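Local structure of DNA mismatch repair protein MLH3 (Saccharomyces cerevisiae S288C, 6RMN) at residues H95-F100 and I105-I110; R87-L92 and V142-A147. The protein takes part in DNA mismatch repair, correcting insertion-deletion loops as the MLH3 component of the MutLbeta heterodimer. All coordinates share one frame; numbering follows the deposited sequence.

Contact 1: H95-F100 and I105-I110; sequences HYQSEF and IGYETI
Y107 sets its ring between Q97 and F100 and ends with its hydroxyl near the helix backbone. CG of Y107 stands between its own N and carbonyl carbon (chi1 56°), and from there the ring runs back to the helix, where OH comes 3.1 Å from CD2 of F100 and hydrogen-bonds the carbonyl oxygen of F93, one turn before Q97. The Q97 chain runs antiparallel to the Y107 side chain, CG of Q97 lying 3.7 Å from CE1 of Y107, and the amide stands nearly perpendicular to the ring. On F100, CB packs 3.7 Å from CE2 of Y107; the two rings are inclined at 58° with centroids 5.6 Å apart. In this helix-turn-strand unit the chain leaves helix 87-101, turns, and returns nearly antiparallel as strand 106-110, which pairs with strand 117-124. At the turn, I105 N donates to F100 O in a bent bond (3.0 Å, 141° at the hydrogen), while CD1 of I105 meets the edge of the F100 ring at CD1. One water donates to Q97 O and I105 O and accepts from Y107 N. A second water donates to Q97 OE1 and, at 2.7 Å, to E108 OE1, and takes the N-H of T109, tying the extended Q97 side chain to the strand.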
loop_
_atom_site.group_PDB
_atom_site.type_symbol
_atom_site.label_atom_id
_atom_site.label_comp_id
_atom_site.label_asym_id
_atom_site.label_seq_id
_atom_site.Cartn_x
_atom_site.Cartn_y
_atom_site.Cartn_z
ATOM N N HIS B 95 -1.741 4.678 -54.852
ATOM C CA HIS B 95 -2.005 5.923 -54.139
ATOM C C HIS B 95 -1.281 6.001 -52.797
ATOM O O HIS B 95 -0.808 7.079 -52.446
ATOM C CB HIS B 95 -3.526 6.084 -53.928
ATOM C CG HIS B 95 -3.957 7.417 -53.399
ATOM N ND1 HIS B 95 -3.889 7.715 -52.051
ATOM C CD2 HIS B 95 -4.498 8.472 -54.051
ATOM C CE1 HIS B 95 -4.373 8.940 -51.926
ATOM N NE2 HIS B 95 -4.754 9.437 -53.102
ATOM N N TYR B 96 -1.221 4.884 -52.034
ATOM C CA TYR B 96 -0.616 4.889 -50.696
ATOM C C TYR B 96 0.756 4.187 -50.588
ATOM O O TYR B 96 1.202 3.936 -49.471
ATOM C CB TYR B 96 -1.604 4.328 -49.657
ATOM C CG TYR B 96 -2.804 5.222 -49.425
ATOM C CD1 TYR B 96 -2.658 6.495 -48.874
ATOM C CD2 TYR B 96 -4.093 4.789 -49.730
ATOM C CE1 TYR B 96 -3.759 7.312 -48.639
ATOM C CE2 TYR B 96 -5.202 5.602 -49.499
ATOM C CZ TYR B 96 -5.029 6.864 -48.957
ATOM O OH TYR B 96 -6.114 7.679 -48.738
ATOM N N GLN B 97 1.455 3.950 -51.723
ATOM C CA GLN B 97 2.790 3.320 -51.740
ATOM C C GLN B 97 3.799 4.020 -50.804
ATOM O O GLN B 97 4.486 3.357 -50.032
ATOM C CB GLN B 97 3.329 3.238 -53.180
ATOM C CG GLN B 97 4.573 2.370 -53.318
ATOM C CD GLN B 97 5.246 2.563 -54.643
ATOM O OE1 GLN B 97 4.777 2.081 -55.674
ATOM N NE2 GLN B 97 6.365 3.270 -54.642
ATOM N N SER B 98 3.844 5.360 -50.869
ATOM C CA SER B 98 4.686 6.271 -50.081
ATOM C C SER B 98 4.406 6.129 -48.581
ATOM O O SER B 98 5.340 6.127 -47.767
ATOM C CB SER B 98 4.429 7.712 -50.516
ATOM O OG SER B 98 3.044 8.024 -50.439
ATOM N N GLU B 99 3.117 5.995 -48.226
ATOM C CA GLU B 99 2.663 5.818 -46.849
ATOM C C GLU B 99 3.122 4.470 -46.257
ATOM O O GLU B 99 3.665 4.450 -45.145
ATOM C CB GLU B 99 1.139 6.009 -46.767
ATOM C CG GLU B 99 0.631 6.448 -45.405
ATOM C CD GLU B 99 1.428 7.529 -44.700
ATOM O OE1 GLU B 99 1.735 8.560 -45.341
ATOM O OE2 GLU B 99 1.742 7.344 -43.501
ATOM N N PHE B 100 2.975 3.364 -47.027
ATOM C CA PHE B 100 3.396 2.024 -46.583
ATOM C C PHE B 100 4.908 1.887 -46.400
ATOM O O PHE B 100 5.325 1.100 -45.556
ATOM C CB PHE B 100 2.851 0.927 -47.504
ATOM C CG PHE B 100 1.409 0.554 -47.240
ATOM C CD1 PHE B 100 1.078 -0.337 -46.224
ATOM C CD2 PHE B 100 0.381 1.095 -48.009
ATOM C CE1 PHE B 100 -0.258 -0.686 -45.985
ATOM C CE2 PHE B 100 -0.951 0.749 -47.766
ATOM C CZ PHE B 100 -1.263 -0.138 -46.756
ATOM N N ILE B 105 6.948 -1.439 -45.255
ATOM C CA ILE B 105 6.211 -2.220 -46.249
ATOM C C ILE B 105 6.524 -1.627 -47.625
ATOM O O ILE B 105 6.020 -0.556 -47.966
ATOM C CB ILE B 105 4.681 -2.284 -45.914
ATOM C CG1 ILE B 105 4.433 -2.856 -44.492
ATOM C CG2 ILE B 105 3.886 -3.063 -46.989
ATOM C CD1 ILE B 105 3.303 -2.240 -43.757
ATOM N N GLY B 106 7.402 -2.309 -48.369
ATOM C CA GLY B 106 7.849 -1.881 -49.687
ATOM C C GLY B 106 7.282 -2.730 -50.800
ATOM O O GLY B 106 7.497 -3.940 -50.818
ATOM N N TYR B 107 6.539 -2.115 -51.727
ATOM C CA TYR B 107 5.957 -2.852 -52.844
ATOM C C TYR B 107 6.038 -2.103 -54.167
ATOM O O TYR B 107 6.478 -0.948 -54.211
ATOM C CB TYR B 107 4.506 -3.316 -52.549
ATOM C CG TYR B 107 3.533 -2.223 -52.159
ATOM C CD1 TYR B 107 3.013 -1.350 -53.113
ATOM C CD2 TYR B 107 3.095 -2.090 -50.847
ATOM C CE1 TYR B 107 2.108 -0.351 -52.761
ATOM C CE2 TYR B 107 2.186 -1.100 -50.485
ATOM C CZ TYR B 107 1.696 -0.231 -51.445
ATOM O OH TYR B 107 0.788 0.736 -51.097
ATOM N N GLU B 108 5.613 -2.788 -55.248
ATOM C CA GLU B 108 5.506 -2.291 -56.621
ATOM C C GLU B 108 4.182 -2.789 -57.193
ATOM O O GLU B 108 3.841 -3.960 -57.011
ATOM C CB GLU B 108 6.682 -2.775 -57.501
ATOM C CG GLU B 108 8.040 -2.162 -57.169
ATOM C CD GLU B 108 8.174 -0.652 -57.275
ATOM O OE1 GLU B 108 7.604 -0.059 -58.221
ATOM O OE2 GLU B 108 8.866 -0.061 -56.414
ATOM N N THR B 109 3.424 -1.894 -57.849
ATOM C CA THR B 109 2.142 -2.216 -58.492
ATOM C C THR B 109 2.394 -2.565 -59.969
ATOM O O THR B 109 2.913 -1.732 -60.721
ATOM C CB THR B 109 1.100 -1.100 -58.281
ATOM O OG1 THR B 109 1.719 0.182 -58.430
ATOM C CG2 THR B 109 0.415 -1.189 -56.932
ATOM N N ILE B 110 2.059 -3.816 -60.363
ATOM C CA ILE B 110 2.275 -4.364 -61.711
ATOM C C ILE B 110 0.955 -4.630 -62.468
ATOM O O ILE B 110 0.031 -5.230 -61.910
ATOM C CB ILE B 110 3.192 -5.634 -61.658
ATOM C CG1 ILE B 110 4.446 -5.400 -60.767
ATOM C CG2 ILE B 110 3.590 -6.113 -63.075
ATOM C CD1 ILE B 110 5.081 -6.663 -60.190
HETATM O O HOH W 1 5.451 0.658 -50.414
HETATM O O HOH W 2 5.042 0.831 -58.477
#

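Contact 2: R87-L92 and V142-A147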
loop_
_atom_site.group_PDB
_atom_site.type_symbol
_atom_site.label_atom_id
_atom_site.label_comp_id
_atom_site.label_asym_id
_atom_site.label_seq_id
_atom_site.Cartn_x
_atom_site.Cartn_y
_atom_site.Cartn_z
ATOM N N ARG B 87 -8.524 -3.875 -59.917
ATOM C CA ARG B 87 -8.098 -2.592 -60.491
ATOM C C ARG B 87 -8.190 -1.465 -59.445
ATOM O O ARG B 87 -7.233 -0.704 -59.284
ATOM C CB ARG B 87 -8.890 -2.263 -61.768
ATOM C CG ARG B 87 -8.391 -3.041 -62.987
ATOM C CD ARG B 87 -9.216 -2.796 -64.246
ATOM N NE ARG B 87 -10.432 -3.615 -64.297
ATOM C CZ ARG B 87 -10.495 -4.857 -64.773
ATOM N NH1 ARG B 87 -9.403 -5.458 -65.235
ATOM N NH2 ARG B 87 -11.648 -5.515 -64.778
ATOM N N THR B 88 -9.300 -1.422 -58.681
ATOM C CA THR B 88 -9.517 -0.444 -57.613
ATOM C C THR B 88 -8.520 -0.659 -56.458
ATOM O O THR B 88 -8.035 0.318 -55.884
ATOM C CB THR B 88 -10.968 -0.493 -57.110
ATOM O OG1 THR B 88 -11.235 -1.790 -56.574
ATOM C CG2 THR B 88 -11.984 -0.140 -58.190
ATOM N N GLU B 89 -8.213 -1.935 -56.132
ATOM C CA GLU B 89 -7.261 -2.287 -55.076
ATOM C C GLU B 89 -5.863 -1.841 -55.478
ATOM O O GLU B 89 -5.149 -1.266 -54.655
ATOM C CB GLU B 89 -7.279 -3.795 -54.786
ATOM C CG GLU B 89 -8.576 -4.278 -54.165
ATOM C CD GLU B 89 -8.670 -5.764 -53.881
ATOM O OE1 GLU B 89 -7.935 -6.552 -54.519
ATOM O OE2 GLU B 89 -9.498 -6.141 -53.022
ATOM N N ALA B 90 -5.496 -2.080 -56.754
ATOM C CA ALA B 90 -4.210 -1.712 -57.346
ATOM C C ALA B 90 -4.018 -0.193 -57.343
ATOM O O ALA B 90 -2.918 0.267 -57.042
ATOM C CB ALA B 90 -4.110 -2.255 -58.766
ATOM N N ASP B 91 -5.089 0.576 -57.649
ATOM C CA ASP B 91 -5.081 2.042 -57.641
ATOM C C ASP B 91 -4.913 2.561 -56.208
ATOM O O ASP B 91 -4.126 3.484 -55.983
ATOM C CB ASP B 91 -6.362 2.602 -58.297
ATOM C CG ASP B 91 -6.506 2.349 -59.802
ATOM O OD1 ASP B 91 -5.650 1.625 -60.380
ATOM O OD2 ASP B 91 -7.479 2.866 -60.402
ATOM N N LEU B 92 -5.608 1.924 -55.239
ATOM C CA LEU B 92 -5.539 2.220 -53.806
ATOM C C LEU B 92 -4.107 2.013 -53.273
ATOM O O LEU B 92 -3.604 2.878 -52.557
ATOM C CB LEU B 92 -6.556 1.346 -53.047
ATOM C CG LEU B 92 -6.829 1.621 -51.567
ATOM C CD1 LEU B 92 -7.289 3.053 -51.326
ATOM C CD2 LEU B 92 -7.886 0.674 -51.048
ATOM N N VAL B 142 -4.535 -7.557 -44.281
ATOM C CA VAL B 142 -3.882 -6.644 -43.343
ATOM C C VAL B 142 -3.486 -5.317 -44.021
ATOM O O VAL B 142 -3.708 -4.262 -43.439
ATOM C CB VAL B 142 -2.723 -7.390 -42.634
ATOM C CG1 VAL B 142 -1.545 -6.489 -42.311
ATOM C CG2 VAL B 142 -3.234 -8.066 -41.380
ATOM N N LEU B 143 -2.959 -5.369 -45.244
ATOM C CA LEU B 143 -2.579 -4.183 -46.016
ATOM C C LEU B 143 -3.816 -3.407 -46.524
ATOM O O LEU B 143 -3.823 -2.174 -46.462
ATOM C CB LEU B 143 -1.612 -4.554 -47.166
ATOM C CG LEU B 143 -0.283 -5.235 -46.740
ATOM C CD1 LEU B 143 0.600 -5.504 -47.937
ATOM C CD2 LEU B 143 0.477 -4.425 -45.717
ATOM N N LEU B 144 -4.870 -4.130 -46.971
ATOM C CA LEU B 144 -6.132 -3.534 -47.418
ATOM C C LEU B 144 -6.819 -2.801 -46.279
ATOM O O LEU B 144 -7.335 -1.709 -46.501
ATOM C CB LEU B 144 -7.093 -4.581 -47.996
ATOM C CG LEU B 144 -6.894 -4.944 -49.449
ATOM C CD1 LEU B 144 -7.628 -6.214 -49.773
ATOM C CD2 LEU B 144 -7.347 -3.818 -50.382
ATOM N N GLN B 145 -6.831 -3.401 -45.070
ATOM C CA GLN B 145 -7.419 -2.834 -43.851
ATOM C C GLN B 145 -6.817 -1.438 -43.573
ATOM O O GLN B 145 -7.582 -0.481 -43.426
ATOM C CB GLN B 145 -7.215 -3.795 -42.667
ATOM C CG GLN B 145 -7.910 -3.407 -41.365
ATOM C CD GLN B 145 -7.337 -4.202 -40.211
ATOM O OE1 GLN B 145 -6.125 -4.195 -39.948
ATOM N NE2 GLN B 145 -8.195 -4.917 -39.495
ATOM N N HIS B 146 -5.467 -1.314 -43.608
ATOM C CA HIS B 146 -4.793 -0.031 -43.436
ATOM C C HIS B 146 -5.068 0.966 -44.576
ATOM O O HIS B 146 -5.294 2.145 -44.296
ATOM C CB HIS B 146 -3.291 -0.180 -43.191
ATOM C CG HIS B 146 -2.663 1.116 -42.769
ATOM N ND1 HIS B 146 -3.105 1.801 -41.642
ATOM C CD2 HIS B 146 -1.678 1.833 -43.357
ATOM C CE1 HIS B 146 -2.367 2.895 -41.573
ATOM N NE2 HIS B 146 -1.496 2.961 -42.579
ATOM N N ALA B 147 -5.065 0.494 -45.845
ATOM C CA ALA B 147 -5.348 1.316 -47.029
ATOM C C ALA B 147 -6.759 1.913 -46.944
ATOM O O ALA B 147 -6.947 3.090 -47.268
ATOM C CB ALA B 147 -5.206 0.479 -48.294
#
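Helix-to-helix van der Waals packing, without a direct hydrogen bond, joins the first turns of helix 87-101 to the middle of helix 136-151. Both helices belong to the alpha/beta part of this C-terminal MLH3 fragment that carries the antiparallel sheet of strands 76-77, 82-85, 106-110 and 117-124, away from the two zinc ions. The contact is small, burying 189 Å² in all, and rests on two pairs one helical turn apart: E89 with L144 and L92 with A147, whose CA atoms are 7.8 and 6.8 Å apart. With CG of E89 anti to its carbonyl carbon (chi1 -67°) and the chain extended beyond it, the E89 chain lies roughly perpendicular to the L144 side chain, and its CG is 4.0 Å from CD2 of L144. OE2 of E89 comes 3.7 Å from CD1 of L144, while OE1 accepts from the N-H of D86, just before the helix, and forms a long, weak ion pair with K140. L144 also packs on F93, and L92 touches H148 and K151, which widens the interface along both helices. At the closer pair of backbones, the methyl CB of A147 sits 3.8 Å from CG of L92.

Helix 87-101 serves both contacts: its later turns meet strand 106-110 in contact 1, and its first turns meet helix 136-151 in contact 2. Their centres are 10 Å apart, and L143 of helix 136-151 joins them by packing on F100 and I105, while H146 sets its ring edge-to-face with that of F100. Both contacts are partly buried, but contact 1 is the larger and has three buried residues among those touching, against A147 alone in contact 2. Their chemistry differs too. Contact 1 combines aromatic packing with a direct backbone bond and two bridging waters, whereas the helix pair relies on aliphatic groups and one carboxylate.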